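Local structure of lysosome-associated membrane glycoprotein 3 (Homo sapiens, 4AKM) at residues I23-Q28 and G67-T72; F40-N45 and L62-G67; V85-T90 and A128-K133; V106-A111 and V137-F142. The protein is a lysosomal membrane glycoprotein with roles in the unfolded protein response and in lysosome-autophagosome fusion, seen here as the membrane-proximal part of its luminal domain. All coordinates share one frame; numbering follows the deposited sequence.

Contact 1: I23-Q28 and G67-T72; sequences IQLIVQ and GFVNLT. With NAG (2-acetamido-2-deoxy-beta-D-glucopyranose), chain D.
Leu25 and Val69 meet through methyl groups, their side chains running past one another in opposite directions. From CB of Leu25, CG lies anti to the carbonyl carbon (chi1 -71°), which carries the branch across toward the other sheet. There CD2 packs against Val132 and Ala87, while CD1 reaches CG2 of Val69 at 4.2 Å. The same Val69 CG2 also touches CG2 of Ile23, at 4.4 Å, so one valine methyl serves both partners; compact branched residues suit this buried seam. Here strand 14-27 of one sheet packs on strand 67-75 of the other, inside the beta prism of the LAMP luminal domain. On strand 67-75 the side chains alternate, and those of Phe68, Asn70 and Thr72 serve the sugar. Asn70 belongs to an Asn-Leu-Thr glycosylation sequon, and its ND2 is bonded to C1 of N-acetylglucosamine at 1.4 Å. Thr72 OG1 shares a hydrogen bond of 2.6 Å with the sugar O6. The acetamide methyl C8 sits over one face of the Phe68 ring, offset toward the rim and 3.5 Å from CZ; the flat apolar ring suits the methyl, and it also meets the nearly parallel ring of Tyr88.

Contact 2: F40-N45 and L62-G67; sequences FNIDPN and LNFQGG
Ile42 and Phe64 mark the nearest approach of the two backbones, with 7.7 Å between their CA atoms; CA of Phe40 and CA of Gly66 are already 10.2 Å apart. Segment 62-67 reverses direction in a type II beta turn from Phe64 to Gly67, closed by Phe64 N to Gly67 O at 2.9 Å and by the return bond from Gly67 N to Phe64 O. Gly66 takes the third position, where a positive phi (122°) is easily adopted by a residue without a side chain. Beyond Ile42 an Asx turn follows, Asn45 N hydrogen-bonding to Asp43 OD1 at 3.1 Å from above the carboxylate plane. The two segments meet through side chains alone. Phe64 CG stands between the backbone N and the carbonyl carbon (chi1 48°), which brings one ring face, at its centre, over Gly67 O. Over the opposite face comes CE2 of Phe40, 3.6 Å from CE1 of Phe64, the ring planes inclined at 37°. Ile42 crosses at about a right angle, its CG1 3.9 Å from CE2 of Phe64. A two-residue beta hairpin, 57-64 with 67-75, thus packs its turn end on strand 38-41 of the facing sheet in the beta prism.

Contact 3: V85-T90 and A128-K133; sequences VGAYLT and AHLQVK
Ala87 and Leu130 meet in the core of the beta prism, where strand 80-90 of one sheet faces strand 130-135 of the other. The side chains meet across the sheets by apolar contact. Ala87 and Val132 are the nearest pair in backbone terms, with CA atoms 8.0 Å apart, and the small Ala87 methyl is met by the longer Leu130 branch. Val85 adds a second contact, its CG1 lying 4.2 Å from CG1 of Val132; two beta-branched residues, at ease in extended chain, fit their strands as well as the buried interior. Alternation along both strands turns Val85, Ala87, Leu130 and Val132 inward, while Tyr88 and Gln131 project the other way. Leu126, from a loop, touches Val85, Ala87 and Val132 and extends the apolar packing.

In its own sheet, strand 80-90 is hydrogen-bonded on both flanks, Gly86 pairing with Asn70 and Ala87 with Gly100. Polar side chains bond outside this contact: Thr90 OG1 to Gly66 O and Gln131 NE2 to Ser123 OG.

With CG of Leu130 swung anti to the backbone N (chi1 178°), its CD2 alone does the touching, 3.8 Å from CB of Ala87 and 3.9 Å from the same residue's carbonyl O.

Contact 4: V106-A111 and V137-F142; sequences VMFQTA and VQLQAF
Phe108 offers its carbonyl O to OG1 of Thr110, a hydrogen bond of 3.0 Å in which the donor stands above the carbonyl plane, 47° out of it. The bond spans the corner that the chain turns at Phe108, whose backbone adopts left-handed angles while Met107 and Gln109 on its flanks remain extended. Threonine suits the position after the corner because its short hydroxyl can reach back two residues from a buried site. The same corner sends the Phe108 side chain toward strand 137-141, with CG anti to the carbonyl carbon (chi1 -64°). One side of the ring then does the work: CE2 reaches CG1 of Val137 at 3.7 Å and CG2 of the same valine at 4.0 Å, so both branches are used. CD2 of Phe108 meets CD2 of Leu139, also at 4.0 Å, and this methyl comes to the ring edge, near its plane, from a side chain crossing at about a right angle. In the beta prism the contact joins the bent strand 97-110 to strand 137-141 of the other sheet. The Phe108 ring is also stacked with that of Phe116, which touches Leu139 too. Val137 pairs through its backbone with Cys118, half of the disulfide to Cys155. Farther along, buried Gln140 has both ends of its amide bonded, OE1 to Gly150 N and NE2 to Asp143 O.

Overall arrangement
Contacts 1, 2 and 3 form one continuous core between the two sheets. The centres of contacts 1 and 3 lie about 4 Å apart, and probable backbone hydrogen bonds tie them: Asn70 N to Gly86 O and Gln28 N to His129 O, each 2.8 Å. Contact 2 is nested within the chain loop closed by contact 1, about 9 Å away by centres; Gly67 belongs to both, and Leu25 N probably bonds to Phe40 O at 2.8 Å. Contact 4 stands apart, about 18 Å from contact 1 and 20 Å from contact 3 between centres, across the chain's centre from contacts 2 and 3. The glycan on Asn70 lies beside contact 1.

Contact 1: I23-Q28 and G67-T72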
loop_
_atom_site.group_PDB
_atom_site.type_symbol
_atom_site.label_atom_id
_atom_site.label_comp_id
_atom_site.label_asym_id
_atom_site.label_seq_id
_atom_site.Cartn_x
_atom_site.Cartn_y
_atom_site.Cartn_z
ATOM N N ILE A 23 -6.676 1.438 3.760
ATOM C CA ILE A 23 -6.560 1.705 2.334
ATOM C C ILE A 23 -7.938 1.838 1.693
ATOM O O ILE A 23 -8.869 1.092 2.001
ATOM C CB ILE A 23 -5.691 0.639 1.625
ATOM C CG1 ILE A 23 -4.267 0.685 2.178
ATOM C CG2 ILE A 23 -5.663 0.867 0.127
ATOM C CD1 ILE A 23 -3.492 -0.586 1.962
ATOM N N GLN A 24 -8.053 2.831 0.823
ATOM C CA GLN A 24 -9.292 3.152 0.151
ATOM C C GLN A 24 -8.979 3.251 -1.338
ATOM O O GLN A 24 -7.907 3.715 -1.726
ATOM C CB GLN A 24 -9.840 4.485 0.688
ATOM C CG GLN A 24 -11.259 4.827 0.240
ATOM C CD GLN A 24 -11.801 6.105 0.880
ATOM O OE1 GLN A 24 -11.442 7.216 0.485
ATOM N NE2 GLN A 24 -12.675 5.946 1.870
ATOM N N LEU A 25 -9.900 2.793 -2.175
ATOM C CA LEU A 25 -9.748 2.948 -3.613
ATOM C C LEU A 25 -10.855 3.850 -4.131
ATOM O O LEU A 25 -12.021 3.629 -3.837
ATOM C CB LEU A 25 -9.774 1.589 -4.320
ATOM C CG LEU A 25 -8.546 0.700 -4.099
ATOM C CD1 LEU A 25 -8.710 -0.668 -4.756
ATOM C CD2 LEU A 25 -7.283 1.388 -4.602
ATOM N N ILE A 26 -10.483 4.875 -4.886
ATOM C CA ILE A 26 -11.449 5.806 -5.445
ATOM C C ILE A 26 -11.474 5.671 -6.963
ATOM O O ILE A 26 -10.458 5.916 -7.619
ATOM C CB ILE A 26 -11.111 7.281 -5.082
ATOM C CG1 ILE A 26 -11.315 7.553 -3.587
ATOM C CG2 ILE A 26 -11.953 8.245 -5.911
ATOM C CD1 ILE A 26 -10.113 7.257 -2.724
ATOM N N VAL A 27 -12.622 5.278 -7.521
ATOM C CA VAL A 27 -12.760 5.241 -8.980
ATOM C C VAL A 27 -13.689 6.330 -9.515
ATOM O O VAL A 27 -14.757 6.587 -8.964
ATOM C CB VAL A 27 -13.142 3.830 -9.549
ATOM C CG1 VAL A 27 -12.695 2.721 -8.607
ATOM C CG2 VAL A 27 -14.636 3.722 -9.839
ATOM N N GLN A 28 -13.251 6.980 -10.587
ATOM C CA GLN A 28 -14.002 8.071 -11.197
ATOM C C GLN A 28 -14.898 7.563 -12.323
ATOM O O GLN A 28 -14.482 7.517 -13.481
ATOM C CB GLN A 28 -13.042 9.131 -11.731
ATOM C CG GLN A 28 -13.457 10.553 -11.413
ATOM C CD GLN A 28 -12.268 11.479 -11.257
ATOM O OE1 GLN A 28 -12.160 12.217 -10.271
ATOM N NE2 GLN A 28 -11.363 11.445 -12.233
ATOM N N GLY A 67 -10.355 -7.729 -6.258
ATOM C CA GLY A 67 -9.046 -7.363 -6.751
ATOM C C GLY A 67 -7.959 -7.354 -5.702
ATOM O O GLY A 67 -7.941 -8.184 -4.792
ATOM N N PHE A 68 -7.053 -6.393 -5.830
ATOM C CA PHE A 68 -5.874 -6.359 -4.985
ATOM C C PHE A 68 -5.207 -5.000 -4.978
ATOM O O PHE A 68 -5.449 -4.154 -5.853
ATOM C CB PHE A 68 -4.849 -7.392 -5.466
ATOM C CG PHE A 68 -4.363 -7.162 -6.880
ATOM C CD1 PHE A 68 -3.376 -6.226 -7.150
ATOM C CD2 PHE A 68 -4.894 -7.885 -7.934
ATOM C CE1 PHE A 68 -2.936 -6.006 -8.443
ATOM C CE2 PHE A 68 -4.448 -7.679 -9.230
ATOM C CZ PHE A 68 -3.471 -6.734 -9.486
ATOM N N VAL A 69 -4.343 -4.818 -3.992
ATOM C CA VAL A 69 -3.442 -3.682 -3.955
ATOM C C VAL A 69 -2.034 -4.210 -3.741
ATOM O O VAL A 69 -1.781 -5.003 -2.834
ATOM C CB VAL A 69 -3.804 -2.672 -2.840
ATOM C CG1 VAL A 69 -2.741 -1.589 -2.740
ATOM C CG2 VAL A 69 -5.163 -2.055 -3.098
ATOM N N ASN A 70 -1.121 -3.772 -4.595
ATOM C CA ASN A 70 0.247 -4.237 -4.564
ATOM C C ASN A 70 1.199 -3.087 -4.289
ATOM O O ASN A 70 1.314 -2.149 -5.084
ATOM C CB ASN A 70 0.601 -4.919 -5.885
ATOM C CG ASN A 70 1.800 -5.836 -5.764
ATOM O OD1 ASN A 70 2.235 -6.174 -4.664
ATOM N ND2 ASN A 70 2.336 -6.250 -6.902
ATOM N N LEU A 71 1.866 -3.173 -3.146
ATOM C CA LEU A 71 2.859 -2.197 -2.740
ATOM C C LEU A 71 4.251 -2.782 -2.913
ATOM O O LEU A 71 4.620 -3.722 -2.224
ATOM C CB LEU A 71 2.639 -1.797 -1.277
ATOM C CG LEU A 71 1.280 -1.170 -0.951
ATOM C CD1 LEU A 71 1.230 -0.679 0.484
ATOM C CD2 LEU A 71 0.962 -0.038 -1.916
ATOM N N THR A 72 5.016 -2.225 -3.844
ATOM C CA THR A 72 6.391 -2.650 -4.069
ATOM C C THR A 72 7.397 -1.698 -3.430
ATOM O O THR A 72 7.343 -0.477 -3.653
ATOM C CB THR A 72 6.711 -2.769 -5.570
ATOM O OG1 THR A 72 5.975 -3.860 -6.139
ATOM C CG2 THR A 72 8.196 -3.001 -5.779
HETATM C C1 NAG D . 3.448 -7.128 -7.148
HETATM C C2 NAG D . 2.972 -7.709 -8.471
HETATM C C3 NAG D . 3.962 -8.754 -8.976
HETATM C C4 NAG D . 5.376 -8.184 -9.004
HETATM C C5 NAG D . 5.726 -7.462 -7.706
HETATM C C6 NAG D . 7.017 -6.678 -7.875
HETATM C C7 NAG D . 0.605 -7.844 -8.995
HETATM C C8 NAG D . -0.593 -8.745 -9.018
HETATM N N2 NAG D . 1.651 -8.285 -8.303
HETATM O O3 NAG D . 3.590 -9.154 -10.276
HETATM O O4 NAG D . 6.313 -9.221 -9.207
HETATM O O5 NAG D . 4.722 -6.549 -7.316
HETATM O O6 NAG D . 7.304 -6.024 -6.659
HETATM O O7 NAG D . 0.594 -6.765 -9.591
#

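Contact 2: F40-N45 and L62-G67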
loop_
_atom_site.group_PDB
_atom_site.type_symbol
_atom_site.label_atom_id
_atom_site.label_comp_id
_atom_site.label_asym_id
_atom_site.label_seq_id
_atom_site.Cartn_x
_atom_site.Cartn_y
_atom_site.Cartn_z
ATOM N N PHE A 40 -14.198 2.531 -2.317
ATOM C CA PHE A 40 -14.099 1.165 -1.824
ATOM C C PHE A 40 -13.083 1.020 -0.702
ATOM O O PHE A 40 -11.887 1.189 -0.912
ATOM C CB PHE A 40 -13.751 0.171 -2.928
ATOM C CG PHE A 40 -13.507 -1.210 -2.404
ATOM C CD1 PHE A 40 -14.574 -2.015 -2.031
ATOM C CD2 PHE A 40 -12.215 -1.690 -2.233
ATOM C CE1 PHE A 40 -14.359 -3.284 -1.522
ATOM C CE2 PHE A 40 -11.988 -2.962 -1.723
ATOM C CZ PHE A 40 -13.062 -3.760 -1.369
ATOM N N ASN A 41 -13.569 0.675 0.483
ATOM C CA ASN A 41 -12.703 0.484 1.634
ATOM C C ASN A 41 -12.106 -0.919 1.668
ATOM O O ASN A 41 -12.841 -1.909 1.687
ATOM C CB ASN A 41 -13.488 0.745 2.914
ATOM C CG ASN A 41 -13.895 2.201 3.061
ATOM O OD1 ASN A 41 -13.631 3.030 2.181
ATOM N ND2 ASN A 41 -14.540 2.521 4.178
ATOM N N ILE A 42 -10.780 -1.016 1.669
ATOM C CA ILE A 42 -10.159 -2.307 1.900
ATOM C C ILE A 42 -10.520 -2.718 3.320
ATOM O O ILE A 42 -10.136 -2.059 4.285
ATOM C CB ILE A 42 -8.621 -2.298 1.713
ATOM C CG1 ILE A 42 -8.241 -2.447 0.239
ATOM C CG2 ILE A 42 -7.986 -3.453 2.472
ATOM C CD1 ILE A 42 -8.579 -1.265 -0.624
ATOM N N ASP A 43 -11.313 -3.776 3.431
ATOM C CA ASP A 43 -11.689 -4.343 4.717
ATOM C C ASP A 43 -10.626 -5.356 5.139
ATOM O O ASP A 43 -10.505 -6.431 4.552
ATOM C CB ASP A 43 -13.087 -4.972 4.626
ATOM C CG ASP A 43 -13.442 -5.833 5.832
ATOM O OD1 ASP A 43 -12.799 -5.711 6.898
ATOM O OD2 ASP A 43 -14.391 -6.637 5.706
ATOM N N PRO A 44 -9.848 -5.003 6.166
ATOM C CA PRO A 44 -8.710 -5.793 6.649
ATOM C C PRO A 44 -9.035 -7.196 7.166
ATOM O O PRO A 44 -8.133 -8.032 7.203
ATOM C CB PRO A 44 -8.145 -4.932 7.783
ATOM C CG PRO A 44 -9.202 -3.961 8.117
ATOM C CD PRO A 44 -9.957 -3.717 6.870
ATOM N N ASN A 45 -10.273 -7.455 7.571
ATOM C CA ASN A 45 -10.627 -8.797 8.033
ATOM C C ASN A 45 -11.097 -9.705 6.894
ATOM O O ASN A 45 -11.479 -10.852 7.107
ATOM C CB ASN A 45 -11.643 -8.744 9.178
ATOM C CG ASN A 45 -11.001 -8.372 10.508
ATOM O OD1 ASN A 45 -9.803 -8.599 10.726
ATOM N ND2 ASN A 45 -11.799 -7.805 11.409
ATOM N N LEU A 62 -1.934 -7.365 -1.180
ATOM C CA LEU A 62 -3.152 -7.517 -0.410
ATOM C C LEU A 62 -4.261 -7.900 -1.360
ATOM O O LEU A 62 -4.575 -7.158 -2.282
ATOM C CB LEU A 62 -3.501 -6.203 0.267
ATOM C CG LEU A 62 -2.384 -5.584 1.107
ATOM C CD1 LEU A 62 -2.803 -4.216 1.593
ATOM C CD2 LEU A 62 -2.031 -6.482 2.280
ATOM N N ASN A 63 -4.853 -9.061 -1.143
ATOM C CA ASN A 63 -5.922 -9.507 -2.017
ATOM C C ASN A 63 -7.259 -9.517 -1.323
ATOM O O ASN A 63 -7.350 -9.810 -0.134
ATOM C CB ASN A 63 -5.625 -10.890 -2.601
ATOM C CG ASN A 63 -5.275 -10.827 -4.069
ATOM O OD1 ASN A 63 -4.099 -10.859 -4.441
ATOM N ND2 ASN A 63 -6.301 -10.719 -4.919
ATOM N N PHE A 64 -8.299 -9.203 -2.080
ATOM C CA PHE A 64 -9.641 -9.181 -1.538
ATOM C C PHE A 64 -10.596 -9.559 -2.636
ATOM O O PHE A 64 -10.215 -9.640 -3.799
ATOM C CB PHE A 64 -9.980 -7.786 -0.988
ATOM C CG PHE A 64 -9.648 -6.670 -1.932
ATOM C CD1 PHE A 64 -10.521 -6.324 -2.952
ATOM C CD2 PHE A 64 -8.459 -5.980 -1.812
ATOM C CE1 PHE A 64 -10.212 -5.309 -3.830
ATOM C CE2 PHE A 64 -8.147 -4.963 -2.680
ATOM C CZ PHE A 64 -9.025 -4.625 -3.695
ATOM N N GLN A 65 -11.842 -9.798 -2.267
ATOM C CA GLN A 65 -12.852 -10.054 -3.270
ATOM C C GLN A 65 -13.025 -8.823 -4.140
ATOM O O GLN A 65 -13.506 -7.787 -3.681
ATOM C CB GLN A 65 -14.178 -10.448 -2.623
ATOM C CG GLN A 65 -14.599 -11.867 -2.944
ATOM C CD GLN A 65 -13.578 -12.892 -2.477
ATOM O OE1 GLN A 65 -12.700 -13.313 -3.240
ATOM N NE2 GLN A 65 -13.690 -13.301 -1.217
ATOM N N GLY A 66 -12.617 -8.942 -5.397
ATOM C CA GLY A 66 -12.764 -7.862 -6.350
ATOM C C GLY A 66 -11.444 -7.439 -6.956
ATOM O O GLY A 66 -11.404 -6.855 -8.033
ATOM N N GLY A 67 -10.355 -7.729 -6.258
ATOM C CA GLY A 67 -9.046 -7.363 -6.751
ATOM C C GLY A 67 -7.959 -7.354 -5.702
ATOM O O GLY A 67 -7.941 -8.184 -4.792
#

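Contact 3: V85-T90 and A128-K133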
loop_
_atom_site.group_PDB
_atom_site.type_symbol
_atom_site.label_atom_id
_atom_site.label_comp_id
_atom_site.label_asym_id
_atom_site.label_seq_id
_atom_site.Cartn_x
_atom_site.Cartn_y
_atom_site.Cartn_z
ATOM N N VAL A 85 3.183 1.149 -7.073
ATOM C CA VAL A 85 1.852 0.814 -6.559
ATOM C C VAL A 85 0.897 0.371 -7.652
ATOM O O VAL A 85 0.681 1.079 -8.623
ATOM C CB VAL A 85 1.189 1.963 -5.780
ATOM C CG1 VAL A 85 -0.081 1.455 -5.107
ATOM C CG2 VAL A 85 2.142 2.539 -4.748
ATOM N N GLY A 86 0.317 -0.807 -7.478
ATOM C CA GLY A 86 -0.635 -1.306 -8.438
ATOM C C GLY A 86 -1.938 -1.621 -7.752
ATOM O O GLY A 86 -1.957 -1.971 -6.584
ATOM N N ALA A 87 -3.038 -1.477 -8.477
ATOM C CA ALA A 87 -4.323 -1.891 -7.948
ATOM C C ALA A 87 -5.247 -2.412 -9.034
ATOM O O ALA A 87 -5.113 -2.078 -10.224
ATOM C CB ALA A 87 -4.985 -0.772 -7.175
ATOM N N TYR A 88 -6.185 -3.234 -8.586
ATOM C CA TYR A 88 -7.136 -3.885 -9.459
ATOM C C TYR A 88 -8.427 -3.973 -8.666
ATOM O O TYR A 88 -8.424 -4.428 -7.519
ATOM C CB TYR A 88 -6.601 -5.275 -9.778
ATOM C CG TYR A 88 -7.379 -6.126 -10.755
ATOM C CD1 TYR A 88 -8.510 -6.827 -10.351
ATOM C CD2 TYR A 88 -6.946 -6.277 -12.065
ATOM C CE1 TYR A 88 -9.208 -7.629 -11.233
ATOM C CE2 TYR A 88 -7.638 -7.083 -12.958
ATOM C CZ TYR A 88 -8.769 -7.757 -12.534
ATOM O OH TYR A 88 -9.463 -8.559 -13.412
ATOM N N LEU A 89 -9.525 -3.530 -9.270
ATOM C CA LEU A 89 -10.802 -3.456 -8.575
ATOM C C LEU A 89 -11.965 -3.775 -9.502
ATOM O O LEU A 89 -12.092 -3.174 -10.556
ATOM C CB LEU A 89 -10.999 -2.056 -7.985
ATOM C CG LEU A 89 -12.295 -1.872 -7.204
ATOM C CD1 LEU A 89 -12.318 -2.818 -6.019
ATOM C CD2 LEU A 89 -12.457 -0.435 -6.756
ATOM N N THR A 90 -12.819 -4.711 -9.101
ATOM C CA THR A 90 -14.016 -5.031 -9.874
ATOM C C THR A 90 -15.247 -4.357 -9.279
ATOM O O THR A 90 -15.468 -4.418 -8.070
ATOM C CB THR A 90 -14.269 -6.551 -9.919
ATOM O OG1 THR A 90 -13.055 -7.238 -10.245
ATOM C CG2 THR A 90 -15.324 -6.889 -10.960
ATOM N N ALA A 128 -5.975 7.130 -14.690
ATOM C CA ALA A 128 -6.717 8.373 -14.846
ATOM C C ALA A 128 -8.036 8.339 -14.075
ATOM O O ALA A 128 -8.600 9.381 -13.753
ATOM C CB ALA A 128 -6.968 8.642 -16.318
ATOM N N HIS A 129 -8.524 7.136 -13.788
ATOM C CA HIS A 129 -9.801 6.967 -13.099
ATOM C C HIS A 129 -9.621 6.306 -11.739
ATOM O O HIS A 129 -10.527 6.302 -10.916
ATOM C CB HIS A 129 -10.761 6.107 -13.927
ATOM C CG HIS A 129 -11.035 6.647 -15.295
ATOM N ND1 HIS A 129 -10.368 6.203 -16.416
ATOM C CD2 HIS A 129 -11.906 7.592 -15.724
ATOM C CE1 HIS A 129 -10.815 6.851 -17.477
ATOM N NE2 HIS A 129 -11.748 7.700 -17.085
ATOM N N LEU A 130 -8.456 5.718 -11.517
ATOM C CA LEU A 130 -8.239 4.956 -10.299
ATOM C C LEU A 130 -7.227 5.632 -9.397
ATOM O O LEU A 130 -6.139 6.010 -9.821
ATOM C CB LEU A 130 -7.816 3.515 -10.611
ATOM C CG LEU A 130 -7.515 2.652 -9.381
ATOM C CD1 LEU A 130 -8.755 2.460 -8.522
ATOM C CD2 LEU A 130 -6.909 1.317 -9.773
ATOM N N GLN A 131 -7.603 5.760 -8.135
ATOM C CA GLN A 131 -6.797 6.449 -7.152
ATOM C C GLN A 131 -6.741 5.585 -5.904
ATOM O O GLN A 131 -7.702 4.898 -5.579
ATOM C CB GLN A 131 -7.454 7.789 -6.835
ATOM C CG GLN A 131 -6.611 8.747 -6.046
ATOM C CD GLN A 131 -7.317 10.066 -5.834
ATOM O OE1 GLN A 131 -8.537 10.168 -6.004
ATOM N NE2 GLN A 131 -6.556 11.092 -5.467
ATOM N N VAL A 132 -5.611 5.597 -5.213
ATOM C CA VAL A 132 -5.524 4.918 -3.931
ATOM C C VAL A 132 -5.231 5.937 -2.826
ATOM O O VAL A 132 -4.476 6.886 -3.034
ATOM C CB VAL A 132 -4.486 3.758 -3.955
ATOM C CG1 VAL A 132 -3.099 4.269 -4.289
ATOM C CG2 VAL A 132 -4.484 3.003 -2.638
ATOM N N LYS A 133 -5.868 5.756 -1.671
ATOM C CA LYS A 133 -5.605 6.583 -0.499
ATOM C C LYS A 133 -5.244 5.739 0.720
ATOM O O LYS A 133 -5.905 4.746 1.018
ATOM C CB LYS A 133 -6.795 7.499 -0.188
ATOM C CG LYS A 133 -6.598 8.929 -0.683
ATOM C CD LYS A 133 -7.916 9.630 -0.976
ATOM C CE LYS A 133 -7.710 10.787 -1.959
ATOM N NZ LYS A 133 -8.994 11.382 -2.449
#

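Contact 4: V106-A111 and V137-F142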
loop_
_atom_site.group_PDB
_atom_site.type_symbol
_atom_site.label_atom_id
_atom_site.label_comp_id
_atom_site.label_asym_id
_atom_site.label_seq_id
_atom_site.Cartn_x
_atom_site.Cartn_y
_atom_site.Cartn_z
ATOM N N VAL A 106 8.849 7.636 -5.670
ATOM C CA VAL A 106 9.531 7.588 -4.390
ATOM C C VAL A 106 8.533 8.002 -3.317
ATOM O O VAL A 106 8.138 9.168 -3.228
ATOM C CB VAL A 106 10.776 8.488 -4.370
ATOM C CG1 VAL A 106 11.217 8.754 -2.942
ATOM C CG2 VAL A 106 11.897 7.838 -5.163
ATOM N N MET A 107 8.122 7.029 -2.510
ATOM C CA MET A 107 6.988 7.225 -1.624
ATOM C C MET A 107 7.229 6.643 -0.240
ATOM O O MET A 107 7.663 5.499 -0.100
ATOM C CB MET A 107 5.733 6.612 -2.244
ATOM C CG MET A 107 4.457 6.998 -1.537
ATOM S SD MET A 107 2.995 6.320 -2.327
ATOM C CE MET A 107 1.717 7.265 -1.500
ATOM N N PHE A 108 6.932 7.450 0.773
ATOM C CA PHE A 108 7.148 7.090 2.170
ATOM C C PHE A 108 8.606 6.730 2.399
ATOM O O PHE A 108 8.906 5.790 3.129
ATOM C CB PHE A 108 6.267 5.910 2.606
ATOM C CG PHE A 108 4.788 6.185 2.564
ATOM C CD1 PHE A 108 4.286 7.383 2.078
ATOM C CD2 PHE A 108 3.897 5.237 3.034
ATOM C CE1 PHE A 108 2.926 7.618 2.046
ATOM C CE2 PHE A 108 2.539 5.466 3.008
ATOM C CZ PHE A 108 2.050 6.658 2.514
ATOM N N GLN A 109 9.511 7.462 1.761
ATOM C CA GLN A 109 10.935 7.167 1.889
ATOM C C GLN A 109 11.411 7.339 3.335
ATOM O O GLN A 109 11.154 8.366 3.965
ATOM C CB GLN A 109 11.763 8.034 0.940
ATOM C CG GLN A 109 13.220 7.597 0.828
ATOM C CD GLN A 109 14.035 8.500 -0.079
ATOM O OE1 GLN A 109 13.584 9.579 -0.470
ATOM N NE2 GLN A 109 15.243 8.064 -0.419
ATOM N N THR A 110 12.108 6.327 3.845
ATOM C CA THR A 110 12.490 6.274 5.252
ATOM C C THR A 110 13.883 5.684 5.412
ATOM O O THR A 110 14.228 4.723 4.722
ATOM C CB THR A 110 11.515 5.385 6.048
ATOM O OG1 THR A 110 10.174 5.838 5.840
ATOM C CG2 THR A 110 11.836 5.417 7.538
ATOM N N ALA A 111 14.672 6.254 6.325
ATOM C CA ALA A 111 16.004 5.736 6.632
ATOM C C ALA A 111 15.927 4.266 7.030
ATOM O O ALA A 111 15.061 3.876 7.814
ATOM C CB ALA A 111 16.647 6.555 7.739
ATOM N N VAL A 137 -1.076 5.006 8.573
ATOM C CA VAL A 137 0.055 4.216 8.129
ATOM C C VAL A 137 1.169 4.139 9.162
ATOM O O VAL A 137 1.657 5.159 9.643
ATOM C CB VAL A 137 0.652 4.802 6.827
ATOM C CG1 VAL A 137 1.891 4.031 6.407
ATOM C CG2 VAL A 137 -0.385 4.815 5.716
ATOM N N GLN A 138 1.561 2.919 9.505
ATOM C CA GLN A 138 2.870 2.674 10.083
ATOM C C GLN A 138 3.440 1.400 9.487
ATOM O O GLN A 138 2.860 0.333 9.632
ATOM C CB GLN A 138 2.815 2.557 11.597
ATOM C CG GLN A 138 4.192 2.394 12.217
ATOM C CD GLN A 138 4.240 2.829 13.663
ATOM O OE1 GLN A 138 3.226 3.224 14.240
ATOM N NE2 GLN A 138 5.425 2.766 14.258
ATOM N N LEU A 139 4.578 1.511 8.815
ATOM C CA LEU A 139 5.158 0.358 8.144
ATOM C C LEU A 139 6.673 0.308 8.283
ATOM O O LEU A 139 7.299 1.252 8.762
ATOM C CB LEU A 139 4.749 0.323 6.665
ATOM C CG LEU A 139 5.024 1.528 5.758
ATOM C CD1 LEU A 139 6.471 1.568 5.274
ATOM C CD2 LEU A 139 4.064 1.521 4.574
ATOM N N GLN A 140 7.245 -0.810 7.854
ATOM C CA GLN A 140 8.681 -1.020 7.871
ATOM C C GLN A 140 9.000 -2.191 6.952
ATOM O O GLN A 140 8.242 -3.161 6.879
ATOM C CB GLN A 140 9.167 -1.299 9.296
ATOM C CG GLN A 140 10.684 -1.361 9.441
ATOM C CD GLN A 140 11.141 -1.272 10.887
ATOM O OE1 GLN A 140 10.416 -0.776 11.750
ATOM N NE2 GLN A 140 12.350 -1.755 11.157
ATOM N N ALA A 141 10.120 -2.091 6.244
ATOM C CA ALA A 141 10.532 -3.135 5.310
ATOM C C ALA A 141 12.037 -3.410 5.375
ATOM O O ALA A 141 12.820 -2.547 5.778
ATOM C CB ALA A 141 10.116 -2.772 3.892
ATOM N N PHE A 142 12.420 -4.622 4.978
ATOM C CA PHE A 142 13.817 -5.077 4.971
ATOM C C PHE A 142 14.421 -5.254 6.370
ATOM O O PHE A 142 14.238 -6.297 7.001
ATOM C CB PHE A 142 14.697 -4.168 4.105
ATOM C CG PHE A 142 14.122 -3.892 2.749
ATOM C CD1 PHE A 142 14.196 -4.845 1.747
ATOM C CD2 PHE A 142 13.506 -2.682 2.477
ATOM C CE1 PHE A 142 13.668 -4.596 0.497
ATOM C CE2 PHE A 142 12.977 -2.429 1.228
ATOM C CZ PHE A 142 13.058 -3.390 0.237
#